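Local atomic coordinates of acRAF (Thiomonas intermedia, PDB entry 4LOW), a protein that resembles pterin-4a-carbinolamine dehydratases and serves as an assembly factor for RuBisCO in the alpha-carboxysome. Residues F19-A23 / V81-A85. Coordinates in Å, arbitrary orientation, origin at the centre of the assembly. Residue numbers count along the deposited sequence, not the author numbering.
Sequences FKRFA and VDALA. With FMT (formic acid), chain C.
F22 (chi1 m, chi2 82°) packs its ring against V81 of helix 72-84 and A85 further along: CZ is 3.7 Å from V81 CG1, CD2 3.6 Å from A85 CB. Segment 81-84 is helical; A85 N donates to V81 O (3.2 Å). K20 and F22 on extended strand 17-23 direct their CA-CB bonds toward the helix; R21 turns its side chain to the opposite face, and R21 N donates to O1 of a formic acid beside the strand (2.9 Å). The nearest CA pair is F22-A85, 7.7 Å. This is the alpha/beta sandwich of the pterin dehydratase family, an antiparallel four-stranded sheet carrying helices 27-44 and 72-84 on one face; F33 and L37 of the former adjoin V81. All-trans K20 passes beside the F22 ring to form a salt bridge from NZ to D82 OD1 (2.8 Å). NZ also donates to H5 O and H7 O in the N-terminal tag. D82 sets OD1 at the ring edge, 3.3 Å from F22 CZ, and this oxygen accepts from W9 NE1.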
loop_
_atom_site.group_PDB
_atom_site.type_symbol
_atom_site.label_atom_id
_atom_site.label_comp_id
_atom_site.label_asym_id
_atom_site.label_seq_id
_atom_site.Cartn_x
_atom_site.Cartn_y
_atom_site.Cartn_z
ATOM N N PHE A 19 6.878 7.252 10.976
ATOM C CA PHE A 19 7.153 6.367 9.859
ATOM C C PHE A 19 7.649 5.034 10.420
ATOM O O PHE A 19 8.511 5.025 11.320
ATOM C CB PHE A 19 8.238 6.989 8.939
ATOM C CG PHE A 19 8.776 5.998 7.925
ATOM C CD1 PHE A 19 8.101 5.776 6.733
ATOM C CD2 PHE A 19 9.910 5.243 8.199
ATOM C CE1 PHE A 19 8.507 4.761 5.876
ATOM C CE2 PHE A 19 10.274 4.196 7.365
ATOM C CZ PHE A 19 9.572 3.964 6.217
ATOM N N LYS A 20 7.212 3.900 9.832
ATOM C CA LYS A 20 7.844 2.649 10.205
ATOM C C LYS A 20 7.741 1.675 9.064
ATOM O O LYS A 20 6.720 1.576 8.387
ATOM C CB LYS A 20 7.197 2.042 11.461
ATOM C CG LYS A 20 7.911 0.802 11.990
ATOM C CD LYS A 20 7.408 0.478 13.397
ATOM C CE LYS A 20 7.893 -0.866 13.844
ATOM N NZ LYS A 20 7.423 -1.124 15.250
ATOM N N ARG A 21 8.804 0.894 8.892
ATOM C CA ARG A 21 8.847 -0.216 7.926
ATOM C C ARG A 21 8.720 -1.547 8.643
ATOM O O ARG A 21 9.415 -1.800 9.649
ATOM C CB ARG A 21 10.173 -0.158 7.174
ATOM C CG ARG A 21 10.429 -1.324 6.214
ATOM C CD ARG A 21 11.823 -1.210 5.597
ATOM N NE ARG A 21 12.042 -2.172 4.496
ATOM C CZ ARG A 21 11.730 -1.931 3.233
ATOM N NH1 ARG A 21 11.132 -0.786 2.898
ATOM N NH2 ARG A 21 12.037 -2.817 2.291
ATOM N N PHE A 22 7.858 -2.386 8.147
ATOM C CA PHE A 22 7.666 -3.735 8.663
ATOM C C PHE A 22 8.084 -4.698 7.586
ATOM O O PHE A 22 7.591 -4.592 6.468
ATOM C CB PHE A 22 6.177 -3.938 8.974
ATOM C CG PHE A 22 5.656 -3.087 10.111
ATOM C CD1 PHE A 22 5.272 -1.765 9.901
ATOM C CD2 PHE A 22 5.610 -3.585 11.403
ATOM C CE1 PHE A 22 4.817 -0.974 10.974
ATOM C CE2 PHE A 22 5.129 -2.802 12.461
ATOM C CZ PHE A 22 4.756 -1.511 12.239
ATOM N N ALA A 23 8.886 -5.699 7.894
ATOM C CA ALA A 23 9.291 -6.695 6.895
ATOM C C ALA A 23 8.834 -8.072 7.363
ATOM O O ALA A 23 8.781 -8.355 8.570
ATOM C CB ALA A 23 10.806 -6.658 6.704
ATOM N N VAL A 81 -0.881 -0.952 15.364
ATOM C CA VAL A 81 -0.258 -1.516 14.155
ATOM C C VAL A 81 0.874 -2.460 14.579
ATOM O O VAL A 81 0.952 -3.598 14.083
ATOM C CB VAL A 81 0.277 -0.421 13.258
ATOM C CG1 VAL A 81 1.106 -1.008 12.119
ATOM C CG2 VAL A 81 -0.845 0.418 12.699
ATOM N N ASP A 82 1.720 -2.052 15.564
ATOM C CA ASP A 82 2.777 -2.939 16.053
ATOM C C ASP A 82 2.197 -4.263 16.570
ATOM O O ASP A 82 2.774 -5.328 16.319
ATOM C CB ASP A 82 3.550 -2.270 17.184
ATOM C CG ASP A 82 4.454 -1.160 16.743
ATOM O OD1 ASP A 82 4.609 -0.970 15.529
ATOM O OD2 ASP A 82 4.990 -0.468 17.616
ATOM N N ALA A 83 1.055 -4.210 17.281
ATOM C CA ALA A 83 0.464 -5.432 17.807
ATOM C C ALA A 83 -0.034 -6.337 16.685
ATOM O O ALA A 83 -0.002 -7.562 16.860
ATOM C CB ALA A 83 -0.682 -5.109 18.758
ATOM N N LEU A 84 -0.477 -5.775 15.539
ATOM C CA LEU A 84 -0.896 -6.601 14.409
ATOM C C LEU A 84 0.305 -7.321 13.808
ATOM O O LEU A 84 0.145 -8.409 13.243
ATOM C CB LEU A 84 -1.546 -5.761 13.307
ATOM C CG LEU A 84 -2.820 -4.985 13.670
ATOM C CD1 LEU A 84 -3.275 -4.134 12.489
ATOM C CD2 LEU A 84 -3.934 -5.912 14.147
ATOM N N ALA A 85 1.488 -6.714 13.870
ATOM C CA ALA A 85 2.721 -7.308 13.351
ATOM C C ALA A 85 3.364 -8.316 14.336
ATOM O O ALA A 85 4.386 -8.920 13.987
ATOM C CB ALA A 85 3.712 -6.216 13.007
HETATM C C FMT C . 11.757 2.532 10.796
HETATM O O1 FMT C . 11.269 1.482 10.290
HETATM O O2 FMT C . 11.257 2.948 11.988
#